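Local coordinates for protein epimerase (Methylomonas sp. DH-1, PDB 7CJ7) that catalyses the manganese-dependent epimerization of ketoses at C3, working best on L-ribulose and also on D-ribulose, D-allulose and D-fructose, at residues L7-H12 / F281-Y286; D150-N155 / H183-H188; I212-R217 / V225-F230; R217-T222 / D272-K277. All blocks are in the same frame, centred on the assembly; numbering follows the deposited sequence.

Contact 1: L7-H12 / F281-Y286; sequences LEYGGH and FIKQRY. With SOL (L-sorbose), chain C.
Side-chain packing joins Y9 of the first strand of the TIM barrel (8-12), and L7 just ahead of it, to I282 and K283 of helix 271-285, the last helix of the chain, and Y286 beyond them; no clear hydrogen bond crosses between the two segments. Y9 carries most of it. Its CB points toward the helix, and chi1 of -53° sets CG anti to the carbonyl carbon, beside the backbone N. K283, its chain extended beyond CG, puts CE over one face, 4.0 Å from the centroid of the Y9 ring and displaced toward the CD2 rim, a CH-pi contact. I282 comes in obliquely, its CG2 3.7 Å from Y9 CE1. The Y9 OH lies 3.3 Å from Y286 O. L7 meets the Y286 ring at its edge, CD1 in the ring plane and 3.8 Å from Y286 CE2. The Y286 hydroxyl is held by Y239 O, while I243 of the neighbouring strand 242-245 packs against L7, Y9 and Y286. At the far end of the strand H12 turns to the pocket, and its NE2 shares a nearly straight 2.8 Å hydrogen bond with O6 of L-sorbose, in the plane of the imidazole. The chemistry is thus divided along the segment 7-12: mostly carbon against aromatic carbon where it meets 281-286, and a polar grip on the sugar where it enters the active site.

Contact 2: D150-N155 / H183-H188; sequences DLEVVN and HLDTYH. With MN (manganese (II) ion), chain D; SOL (L-sorbose), chain C.
The H183 ring carries E152 on one face, E152 CG 3.5 Å from the centroid of the H183 ring and the carboxylate stacked nearly parallel to the imidazole; D150 O lies at its edge. The H188 ring is sandwiched, V154 CB over the centre of one face and Y187 CD2 over the other, with N155, D185 CB and the sugar's C1 round its edge. This is the beta-alpha-beta unit 148-152, 165-175, 180-185 of the TIM barrel, its parallel strands joined by H183 N to L151 O and V153 N to H183 O. E152, its proton-donor/acceptor role inferred by similarity, and D185 bind manganese through OE2 and OD2, with H211 and E246 completing the protein ligands. Sorbose O2 and O3 also bind the metal, and sorbose O4 donates to E152 OE1 at 2.7 Å. H188 NE2 donates to sorbose O1 (2.9 Å) and O2 (3.0 Å). N155 ND2 gives H188 ND1 a weak bond and also bonds to Y157 OH of the second subunit; N155 OD1 accepts from Y157 N. An alanine in place of H188 would probably leave sorbose O1 and O2 without this donor and open a gap between V154 and Y187. D185, N-cap of helix 186-192, takes the Y187 N-H on OD1 at 2.9 Å.

Contact 3: I212-R217 / V225-F230; sequences IGESHR and VDFASF. With SOL (L-sorbose), chain C.
I212, at the end of strand 207-212, packs against two phenylalanines of helix 227-236: its CG2 touches CE1 of F227 at 3.7 Å, and its CD1, on the other branch, reaches CE2 of F230 at 3.6 Å. At G213 the backbone takes over, with the carbonyl O close to both F227 CZ and V225 CG2. E214 supplies the polar link. Its chain bends at chi2 (47°), and OE2 accepts two backbone N-H groups, V225 N at 3.0 Å on the syn lone pair and S215 N at 2.8 Å on the anti one. OE1 lies in the plane of the F227 ring at its CE2 edge, and a water bridges it to V225 O. This is one of the beta-alpha loops at the catalytic end of the TIM barrel, and E214 ties its start to the residues leading into the next helix, where D226 is the N-cap. S215 follows in a type I turn from E214 to R217, V225 CG2 resting 3.5 Å from its backbone N. The turn brings R217 to the pocket. There NH1 donates to sorbose O1 at 3.0 Å, and NH2 bonds to both O1 and O2, while the guanidinium makes a cation-pi contact with Y187.

Contact 4: R217-T222 / D272-K277; sequences RGYLGT and DDLAGK. With SOL (L-sorbose), chain C.
Aromatic packing comes first: the Y219 ring lies over L274 of helix 271-285, with L274 CD1 3.6 Å from the ring centroid and 8° off its normal, a CH-pi contact over the centre of the face. W268 touches both side chains. K277 CD approaches the same ring obliquely, 4.0 Å from Y219 CE2. The hydrogen bonds and charges gather at the ring's tip, where Y219 OH donates to D273 OD2 at 2.6 Å on the anti lone pair. The syn lone pair of that oxygen takes K277 NZ at 3.0 Å, in a salt bridge one helical turn along. A water supplies a backbone link, accepting from L220 N and donating to L274 O. Within the loop, Y219 opens a type II beta turn to T222, whose OG1 donates to Y219 O at 2.8 Å. A leucine in place of Y219 would probably leave D273 OD2 without its hydroxyl donor and L274 CD1 without the ring face it rests against. This TIM-barrel loop, which also carries the sugar-binding R217, is therefore pinned to the last helix by an apolar face and a polar tip, with the lysine probably balancing the charge of the aspartate that the phenol meets.

From the N terminus, contact 1 closes the longest loop, packing helix 271-285, from the end of the chain, against strand 8-12, and the other three contacts fall within it. Contact 2 closes early, between the fifth and sixth strands at the metal site, before contacts 3 and 4 open. These last two share R217 and cross: 225-230 returns to the loop after strand 207-212 before 272-277 reaches that loop's later half. F281 and I282 of contact 1 pack on F227 and I212 of contact 3 and on L220 of contact 4, while T186 and Y187 join contact 2 to contact 3. All four include residues bonded to L-sorbose.

Contact 1: L7-H12 / F281-Y286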
# COMPACT_ATOMS: atom_id res chain seq x y z
N LEU A 7 -1.35 -16.77 -24.54
CA LEU A 7 -0.57 -15.54 -24.31
C LEU A 7 -1.22 -14.42 -25.13
O LEU A 7 -1.23 -14.51 -26.34
CB LEU A 7 0.89 -15.77 -24.74
CG LEU A 7 1.81 -14.58 -24.49
CD1 LEU A 7 1.75 -14.14 -23.04
CD2 LEU A 7 3.24 -14.92 -24.89
N GLU A 8 -1.75 -13.41 -24.46
CA GLU A 8 -2.40 -12.26 -25.14
C GLU A 8 -2.24 -11.05 -24.22
O GLU A 8 -2.13 -11.24 -23.00
CB GLU A 8 -3.86 -12.54 -25.47
CG GLU A 8 -4.66 -13.17 -24.33
CD GLU A 8 -6.12 -13.40 -24.68
OE1 GLU A 8 -6.83 -14.03 -23.90
OE2 GLU A 8 -6.55 -12.94 -25.75
N TYR A 9 -2.20 -9.86 -24.82
CA TYR A 9 -1.92 -8.59 -24.12
C TYR A 9 -3.17 -7.72 -24.12
O TYR A 9 -3.83 -7.55 -25.16
CB TYR A 9 -0.73 -7.89 -24.77
CG TYR A 9 0.48 -8.77 -24.88
CD1 TYR A 9 1.44 -8.81 -23.88
CD2 TYR A 9 0.63 -9.63 -25.95
CE1 TYR A 9 2.54 -9.63 -23.97
CE2 TYR A 9 1.73 -10.47 -26.06
CZ TYR A 9 2.70 -10.46 -25.07
OH TYR A 9 3.78 -11.29 -25.18
N GLY A 10 -3.45 -7.15 -22.96
CA GLY A 10 -4.69 -6.39 -22.74
C GLY A 10 -4.44 -5.11 -21.98
O GLY A 10 -3.36 -4.96 -21.35
N GLY A 11 -5.39 -4.18 -22.10
CA GLY A 11 -5.42 -2.92 -21.35
C GLY A 11 -6.63 -2.88 -20.45
O GLY A 11 -7.72 -3.28 -20.90
N HIS A 12 -6.46 -2.45 -19.21
CA HIS A 12 -7.56 -2.22 -18.26
C HIS A 12 -8.37 -1.01 -18.73
O HIS A 12 -7.75 -0.04 -19.19
CB HIS A 12 -7.00 -2.06 -16.85
CG HIS A 12 -8.04 -2.07 -15.79
ND1 HIS A 12 -8.67 -0.92 -15.37
CD2 HIS A 12 -8.56 -3.08 -15.06
CE1 HIS A 12 -9.54 -1.23 -14.43
NE2 HIS A 12 -9.48 -2.54 -14.21
N PHE A 281 6.79 -1.62 -23.79
CA PHE A 281 7.59 -1.99 -22.59
C PHE A 281 7.45 -3.49 -22.32
O PHE A 281 8.44 -4.19 -22.10
CB PHE A 281 7.14 -1.15 -21.39
CG PHE A 281 7.94 -1.38 -20.13
CD1 PHE A 281 7.65 -2.44 -19.29
CD2 PHE A 281 8.99 -0.54 -19.80
CE1 PHE A 281 8.41 -2.66 -18.15
CE2 PHE A 281 9.73 -0.75 -18.64
CZ PHE A 281 9.43 -1.82 -17.83
N ILE A 282 6.22 -3.99 -22.31
CA ILE A 282 5.92 -5.42 -22.00
C ILE A 282 6.47 -6.31 -23.12
O ILE A 282 7.17 -7.29 -22.81
CB ILE A 282 4.41 -5.61 -21.79
CG1 ILE A 282 3.94 -4.86 -20.54
CG2 ILE A 282 4.04 -7.08 -21.74
CD1 ILE A 282 2.44 -4.68 -20.47
N LYS A 283 6.21 -5.99 -24.38
CA LYS A 283 6.57 -6.89 -25.50
C LYS A 283 8.10 -6.95 -25.64
O LYS A 283 8.62 -7.97 -26.12
CB LYS A 283 5.85 -6.46 -26.78
CG LYS A 283 4.38 -6.83 -26.79
CD LYS A 283 3.74 -6.72 -28.14
CE LYS A 283 2.34 -7.27 -28.13
NZ LYS A 283 1.71 -7.18 -29.46
N GLN A 284 8.80 -5.90 -25.23
CA GLN A 284 10.28 -5.89 -25.30
C GLN A 284 10.85 -6.88 -24.27
O GLN A 284 11.99 -7.35 -24.46
CB GLN A 284 10.81 -4.48 -25.06
CG GLN A 284 12.32 -4.39 -25.17
CD GLN A 284 12.82 -3.00 -24.85
OE1 GLN A 284 13.86 -2.84 -24.20
NE2 GLN A 284 12.08 -1.99 -25.29
N ARG A 285 10.07 -7.22 -23.23
CA ARG A 285 10.56 -8.02 -22.08
C ARG A 285 9.92 -9.41 -22.03
O ARG A 285 10.42 -10.26 -21.28
CB ARG A 285 10.30 -7.28 -20.77
CG ARG A 285 11.19 -6.06 -20.61
CD ARG A 285 10.67 -5.05 -19.61
NE ARG A 285 11.63 -3.97 -19.50
CZ ARG A 285 11.74 -2.96 -20.37
NH1 ARG A 285 12.66 -2.04 -20.18
NH2 ARG A 285 10.93 -2.87 -21.42
N TYR A 286 8.84 -9.64 -22.78
CA TYR A 286 8.13 -10.95 -22.74
C TYR A 286 7.51 -11.29 -24.11
O TYR A 286 6.88 -10.42 -24.72
CB TYR A 286 7.07 -10.96 -21.63
CG TYR A 286 6.68 -12.37 -21.27
CD1 TYR A 286 7.58 -13.19 -20.62
CD2 TYR A 286 5.48 -12.92 -21.68
CE1 TYR A 286 7.28 -14.51 -20.33
CE2 TYR A 286 5.15 -14.23 -21.39
CZ TYR A 286 6.06 -15.03 -20.71
OH TYR A 286 5.76 -16.33 -20.43
C1 SOL C . -6.84 -3.43 -7.61
O1 SOL C . -5.78 -2.81 -6.91
C2 SOL C . -6.36 -4.14 -8.83
O2 SOL C . -5.19 -4.48 -8.93
C3 SOL C . -7.35 -4.38 -9.96
O3 SOL C . -6.89 -5.41 -10.81
C4 SOL C . -8.74 -4.70 -9.43
O4 SOL C . -8.68 -5.90 -8.65
C5 SOL C . -9.79 -4.89 -10.53
O5 SOL C . -11.00 -5.36 -9.94
C6 SOL C . -10.08 -3.63 -11.31
O6 SOL C . -11.04 -3.88 -12.34

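Contact 2: D150-N155 / H183-H188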
# COMPACT_ATOMS: atom_id res chain seq x y z
N ASP A 150 -9.82 -16.28 -11.87
CA ASP A 150 -8.43 -15.99 -11.46
C ASP A 150 -8.51 -15.05 -10.26
O ASP A 150 -9.03 -13.92 -10.40
CB ASP A 150 -7.64 -15.42 -12.63
CG ASP A 150 -7.91 -16.14 -13.95
OD1 ASP A 150 -7.26 -17.19 -14.19
OD2 ASP A 150 -8.78 -15.65 -14.71
N LEU A 151 -8.04 -15.52 -9.11
CA LEU A 151 -8.15 -14.80 -7.82
C LEU A 151 -6.92 -13.91 -7.66
O LEU A 151 -5.79 -14.43 -7.55
CB LEU A 151 -8.26 -15.84 -6.70
CG LEU A 151 -9.60 -16.58 -6.60
CD1 LEU A 151 -9.89 -17.45 -7.81
CD2 LEU A 151 -9.63 -17.42 -5.35
N GLU A 152 -7.14 -12.60 -7.72
CA GLU A 152 -6.03 -11.61 -7.70
C GLU A 152 -5.56 -11.41 -6.26
O GLU A 152 -6.33 -10.91 -5.43
CB GLU A 152 -6.47 -10.29 -8.31
CG GLU A 152 -5.29 -9.39 -8.58
CD GLU A 152 -5.69 -8.06 -9.21
OE1 GLU A 152 -6.92 -7.78 -9.31
OE2 GLU A 152 -4.78 -7.33 -9.60
N VAL A 153 -4.30 -11.74 -6.02
CA VAL A 153 -3.58 -11.42 -4.75
C VAL A 153 -3.35 -9.92 -4.72
O VAL A 153 -2.76 -9.38 -5.67
CB VAL A 153 -2.27 -12.21 -4.68
CG1 VAL A 153 -1.48 -11.83 -3.44
CG2 VAL A 153 -2.53 -13.70 -4.76
N VAL A 154 -3.83 -9.23 -3.69
CA VAL A 154 -3.63 -7.76 -3.62
C VAL A 154 -3.04 -7.43 -2.26
O VAL A 154 -2.99 -8.31 -1.38
CB VAL A 154 -4.93 -6.99 -3.90
CG1 VAL A 154 -5.41 -7.19 -5.32
CG2 VAL A 154 -6.01 -7.35 -2.89
N ASN A 155 -2.60 -6.19 -2.11
CA ASN A 155 -1.83 -5.78 -0.92
C ASN A 155 -2.77 -5.69 0.29
O ASN A 155 -4.02 -5.73 0.14
CB ASN A 155 -1.05 -4.49 -1.20
CG ASN A 155 -1.93 -3.27 -1.31
OD1 ASN A 155 -2.58 -2.91 -0.34
ND2 ASN A 155 -1.95 -2.64 -2.49
N HIS A 183 -3.99 -15.12 -9.71
CA HIS A 183 -3.80 -13.89 -10.52
C HIS A 183 -2.78 -13.02 -9.77
O HIS A 183 -3.03 -12.72 -8.59
CB HIS A 183 -5.18 -13.26 -10.75
CG HIS A 183 -5.19 -11.90 -11.35
ND1 HIS A 183 -6.38 -11.20 -11.51
CD2 HIS A 183 -4.20 -11.09 -11.80
CE1 HIS A 183 -6.12 -10.02 -12.04
NE2 HIS A 183 -4.79 -9.93 -12.24
N LEU A 184 -1.64 -12.73 -10.39
CA LEU A 184 -0.58 -11.91 -9.76
C LEU A 184 -0.55 -10.55 -10.44
O LEU A 184 -0.83 -10.47 -11.66
CB LEU A 184 0.78 -12.61 -9.86
CG LEU A 184 0.95 -13.84 -8.97
CD1 LEU A 184 2.31 -14.46 -9.22
CD2 LEU A 184 0.81 -13.47 -7.49
N ASP A 185 -0.23 -9.52 -9.66
CA ASP A 185 -0.21 -8.10 -10.10
C ASP A 185 1.09 -7.48 -9.58
O ASP A 185 1.28 -7.46 -8.35
CB ASP A 185 -1.47 -7.40 -9.60
CG ASP A 185 -1.55 -5.93 -9.98
OD1 ASP A 185 -0.51 -5.28 -10.01
OD2 ASP A 185 -2.67 -5.47 -10.22
N THR A 186 1.96 -7.01 -10.48
CA THR A 186 3.32 -6.56 -10.10
C THR A 186 3.24 -5.41 -9.09
O THR A 186 4.15 -5.29 -8.26
CB THR A 186 4.16 -6.20 -11.32
OG1 THR A 186 3.50 -5.18 -12.08
CG2 THR A 186 4.44 -7.41 -12.20
N TYR A 187 2.21 -4.56 -9.16
CA TYR A 187 2.03 -3.43 -8.21
C TYR A 187 1.89 -3.98 -6.79
O TYR A 187 2.55 -3.49 -5.86
CB TYR A 187 0.83 -2.57 -8.59
CG TYR A 187 0.35 -1.67 -7.49
CD1 TYR A 187 1.03 -0.52 -7.16
CD2 TYR A 187 -0.79 -1.97 -6.76
CE1 TYR A 187 0.60 0.31 -6.13
CE2 TYR A 187 -1.23 -1.15 -5.74
CZ TYR A 187 -0.55 0.01 -5.44
OH TYR A 187 -0.98 0.82 -4.43
N HIS A 188 1.03 -4.99 -6.61
CA HIS A 188 0.77 -5.61 -5.29
C HIS A 188 1.99 -6.42 -4.84
O HIS A 188 2.31 -6.38 -3.64
CB HIS A 188 -0.52 -6.43 -5.36
CG HIS A 188 -1.72 -5.59 -5.64
ND1 HIS A 188 -2.16 -4.63 -4.74
CD2 HIS A 188 -2.55 -5.55 -6.70
CE1 HIS A 188 -3.24 -4.05 -5.25
NE2 HIS A 188 -3.50 -4.60 -6.44
MN MN D . -4.63 -5.56 -10.67
C1 SOL C . -6.84 -3.43 -7.61
O1 SOL C . -5.78 -2.81 -6.91
C2 SOL C . -6.36 -4.14 -8.83
O2 SOL C . -5.19 -4.48 -8.93
C3 SOL C . -7.35 -4.38 -9.96
O3 SOL C . -6.89 -5.41 -10.81
C4 SOL C . -8.74 -4.70 -9.43
O4 SOL C . -8.68 -5.90 -8.65
C5 SOL C . -9.79 -4.89 -10.53
O5 SOL C . -11.00 -5.36 -9.94
C6 SOL C . -10.08 -3.63 -11.31
O6 SOL C . -11.04 -3.88 -12.34
O HOH W 1 -0.32 -10.04 -6.77

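Contact 3: I212-R217 / V225-F230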
# COMPACT_ATOMS: atom_id res chain seq x y z
N ILE A 212 0.27 -6.11 -15.06
CA ILE A 212 1.53 -5.33 -15.11
C ILE A 212 1.18 -3.92 -14.66
O ILE A 212 0.46 -3.21 -15.40
CB ILE A 212 2.16 -5.36 -16.51
CG1 ILE A 212 2.41 -6.78 -17.00
CG2 ILE A 212 3.41 -4.50 -16.56
CD1 ILE A 212 3.27 -7.61 -16.07
N GLY A 213 1.62 -3.56 -13.46
CA GLY A 213 1.47 -2.22 -12.88
C GLY A 213 2.79 -1.74 -12.30
O GLY A 213 3.49 -2.53 -11.62
N GLU A 214 3.14 -0.48 -12.54
CA GLU A 214 4.34 0.13 -11.92
C GLU A 214 4.07 0.32 -10.42
O GLU A 214 2.90 0.22 -9.99
CB GLU A 214 4.69 1.43 -12.65
CG GLU A 214 6.04 2.03 -12.27
CD GLU A 214 7.23 1.08 -12.24
OE1 GLU A 214 8.00 1.06 -13.24
OE2 GLU A 214 7.42 0.40 -11.21
N SER A 215 5.11 0.56 -9.64
CA SER A 215 5.04 0.69 -8.16
C SER A 215 4.03 1.76 -7.77
O SER A 215 3.36 1.59 -6.73
CB SER A 215 6.40 0.96 -7.59
OG SER A 215 7.03 2.06 -8.23
N HIS A 216 3.93 2.85 -8.53
CA HIS A 216 3.00 3.98 -8.24
C HIS A 216 1.77 3.95 -9.16
O HIS A 216 0.96 4.90 -9.09
CB HIS A 216 3.76 5.31 -8.36
CG HIS A 216 4.59 5.43 -9.58
ND1 HIS A 216 4.13 5.03 -10.82
CD2 HIS A 216 5.83 5.93 -9.77
CE1 HIS A 216 5.06 5.27 -11.72
NE2 HIS A 216 6.11 5.83 -11.11
N ARG A 217 1.67 2.92 -10.01
CA ARG A 217 0.53 2.64 -10.93
C ARG A 217 0.52 3.62 -12.11
O ARG A 217 -0.53 3.73 -12.78
CB ARG A 217 -0.82 2.67 -10.20
CG ARG A 217 -0.83 1.98 -8.84
CD ARG A 217 -2.20 1.47 -8.40
NE ARG A 217 -2.51 0.15 -8.94
CZ ARG A 217 -3.44 -0.67 -8.47
NH1 ARG A 217 -4.20 -0.32 -7.44
NH2 ARG A 217 -3.60 -1.86 -9.02
N VAL A 225 9.40 -1.15 -9.57
CA VAL A 225 9.11 -2.60 -9.76
C VAL A 225 10.29 -3.24 -10.50
O VAL A 225 10.72 -2.70 -11.54
CB VAL A 225 7.79 -2.88 -10.48
CG1 VAL A 225 7.73 -4.30 -11.00
CG2 VAL A 225 6.61 -2.60 -9.56
N ASP A 226 10.75 -4.38 -10.00
CA ASP A 226 11.81 -5.18 -10.67
C ASP A 226 11.16 -6.01 -11.78
O ASP A 226 10.92 -7.21 -11.58
CB ASP A 226 12.55 -6.07 -9.67
CG ASP A 226 13.83 -6.67 -10.23
OD1 ASP A 226 13.97 -6.71 -11.48
OD2 ASP A 226 14.67 -7.11 -9.42
N PHE A 227 10.89 -5.39 -12.92
CA PHE A 227 10.26 -6.10 -14.06
C PHE A 227 11.22 -7.15 -14.63
O PHE A 227 10.73 -8.19 -15.10
CB PHE A 227 9.80 -5.11 -15.13
CG PHE A 227 8.55 -4.38 -14.74
CD1 PHE A 227 7.36 -5.06 -14.56
CD2 PHE A 227 8.57 -3.01 -14.52
CE1 PHE A 227 6.21 -4.38 -14.19
CE2 PHE A 227 7.42 -2.33 -14.16
CZ PHE A 227 6.25 -3.02 -13.99
N ALA A 228 12.54 -6.93 -14.55
CA ALA A 228 13.54 -7.88 -15.08
C ALA A 228 13.35 -9.23 -14.38
O ALA A 228 13.32 -10.27 -15.08
CB ALA A 228 14.94 -7.34 -14.92
N SER A 229 13.22 -9.21 -13.06
CA SER A 229 13.04 -10.41 -12.20
C SER A 229 11.69 -11.05 -12.51
O SER A 229 11.62 -12.28 -12.66
CB SER A 229 13.18 -10.05 -10.75
OG SER A 229 13.03 -11.20 -9.95
N PHE A 230 10.64 -10.24 -12.61
CA PHE A 230 9.27 -10.75 -12.83
C PHE A 230 9.18 -11.45 -14.19
O PHE A 230 8.66 -12.58 -14.24
CB PHE A 230 8.25 -9.62 -12.73
CG PHE A 230 6.85 -10.13 -12.89
CD1 PHE A 230 6.30 -10.97 -11.93
CD2 PHE A 230 6.10 -9.82 -14.01
CE1 PHE A 230 5.01 -11.45 -12.07
CE2 PHE A 230 4.81 -10.30 -14.15
CZ PHE A 230 4.27 -11.13 -13.18
C1 SOL C . -6.84 -3.43 -7.61
O1 SOL C . -5.78 -2.81 -6.91
C2 SOL C . -6.36 -4.14 -8.83
O2 SOL C . -5.19 -4.48 -8.93
C3 SOL C . -7.35 -4.38 -9.96
O3 SOL C . -6.89 -5.41 -10.81
C4 SOL C . -8.74 -4.70 -9.43
O4 SOL C . -8.68 -5.90 -8.65
C5 SOL C . -9.79 -4.89 -10.53
O5 SOL C . -11.00 -5.36 -9.94
C6 SOL C . -10.08 -3.63 -11.31
O6 SOL C . -11.04 -3.88 -12.34
O HOH W 2 10.37 -0.36 -12.92

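Contact 4: R217-T222 / D272-K277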
# COMPACT_ATOMS: atom_id res chain seq x y z
N ARG A 217 1.67 2.92 -10.01
CA ARG A 217 0.53 2.64 -10.93
C ARG A 217 0.52 3.62 -12.11
O ARG A 217 -0.53 3.73 -12.78
CB ARG A 217 -0.82 2.67 -10.20
CG ARG A 217 -0.83 1.98 -8.84
CD ARG A 217 -2.20 1.47 -8.40
NE ARG A 217 -2.51 0.15 -8.94
CZ ARG A 217 -3.44 -0.67 -8.47
NH1 ARG A 217 -4.20 -0.32 -7.44
NH2 ARG A 217 -3.60 -1.86 -9.02
N GLY A 218 1.66 4.26 -12.40
CA GLY A 218 1.82 5.17 -13.55
C GLY A 218 2.55 4.53 -14.72
O GLY A 218 2.39 3.31 -14.94
N TYR A 219 3.32 5.32 -15.47
CA TYR A 219 4.12 4.85 -16.62
C TYR A 219 5.03 3.68 -16.20
O TYR A 219 5.73 3.77 -15.18
CB TYR A 219 4.96 5.99 -17.20
CG TYR A 219 4.24 6.86 -18.20
CD1 TYR A 219 3.53 7.98 -17.79
CD2 TYR A 219 4.30 6.58 -19.56
CE1 TYR A 219 2.87 8.79 -18.71
CE2 TYR A 219 3.65 7.39 -20.48
CZ TYR A 219 2.93 8.49 -20.06
OH TYR A 219 2.27 9.26 -20.98
N LEU A 220 5.06 2.61 -16.99
CA LEU A 220 5.98 1.48 -16.72
C LEU A 220 7.42 1.99 -16.89
O LEU A 220 7.70 2.71 -17.88
CB LEU A 220 5.68 0.30 -17.65
CG LEU A 220 4.26 -0.27 -17.59
CD1 LEU A 220 4.14 -1.53 -18.44
CD2 LEU A 220 3.82 -0.55 -16.17
N GLY A 221 8.30 1.63 -15.95
CA GLY A 221 9.74 1.92 -16.02
C GLY A 221 10.11 3.19 -15.27
O GLY A 221 11.30 3.52 -15.27
N THR A 222 9.14 3.89 -14.67
CA THR A 222 9.35 5.18 -13.96
C THR A 222 9.18 5.00 -12.45
O THR A 222 9.05 6.00 -11.73
CB THR A 222 8.40 6.28 -14.45
OG1 THR A 222 7.08 5.95 -14.03
CG2 THR A 222 8.46 6.46 -15.95
N ASP A 272 -3.41 7.37 -24.72
CA ASP A 272 -2.80 6.71 -25.91
C ASP A 272 -1.29 6.59 -25.72
O ASP A 272 -0.74 5.54 -26.04
CB ASP A 272 -3.15 7.45 -27.20
CG ASP A 272 -4.63 7.41 -27.50
OD1 ASP A 272 -5.30 6.46 -27.03
OD2 ASP A 272 -5.11 8.32 -28.21
N ASP A 273 -0.63 7.63 -25.21
CA ASP A 273 0.84 7.61 -25.00
C ASP A 273 1.16 6.56 -23.94
O ASP A 273 2.06 5.72 -24.14
CB ASP A 273 1.35 8.99 -24.59
CG ASP A 273 2.85 9.01 -24.44
OD1 ASP A 273 3.52 8.91 -25.48
OD2 ASP A 273 3.33 9.10 -23.30
N LEU A 274 0.43 6.61 -22.83
CA LEU A 274 0.64 5.69 -21.69
C LEU A 274 0.47 4.24 -22.17
O LEU A 274 1.37 3.44 -21.93
CB LEU A 274 -0.36 6.01 -20.58
CG LEU A 274 -0.30 5.05 -19.39
CD1 LEU A 274 0.89 5.36 -18.50
CD2 LEU A 274 -1.60 5.11 -18.60
N ALA A 275 -0.65 3.93 -22.85
CA ALA A 275 -1.01 2.56 -23.26
C ALA A 275 -0.05 2.05 -24.35
O ALA A 275 0.33 0.87 -24.30
CB ALA A 275 -2.43 2.52 -23.74
N GLY A 276 0.33 2.91 -25.30
CA GLY A 276 1.26 2.52 -26.38
C GLY A 276 2.63 2.20 -25.81
O GLY A 276 3.21 1.16 -26.19
N LYS A 277 3.13 3.05 -24.90
CA LYS A 277 4.46 2.87 -24.30
C LYS A 277 4.44 1.62 -23.41
O LYS A 277 5.46 0.92 -23.39
CB LYS A 277 4.88 4.12 -23.52
CG LYS A 277 5.38 5.25 -24.40
CD LYS A 277 5.87 6.44 -23.62
CE LYS A 277 6.48 7.51 -24.49
NZ LYS A 277 6.21 8.85 -23.92
C1 SOL C . -6.84 -3.43 -7.61
O1 SOL C . -5.78 -2.81 -6.91
C2 SOL C . -6.36 -4.14 -8.83
O2 SOL C . -5.19 -4.48 -8.93
C3 SOL C . -7.35 -4.38 -9.96
O3 SOL C . -6.89 -5.41 -10.81
C4 SOL C . -8.74 -4.70 -9.43
O4 SOL C . -8.68 -5.90 -8.65
C5 SOL C . -9.79 -4.89 -10.53
O5 SOL C . -11.00 -5.36 -9.94
C6 SOL C . -10.08 -3.63 -11.31
O6 SOL C . -11.04 -3.88 -12.34
O HOH W 3 3.73 2.90 -19.71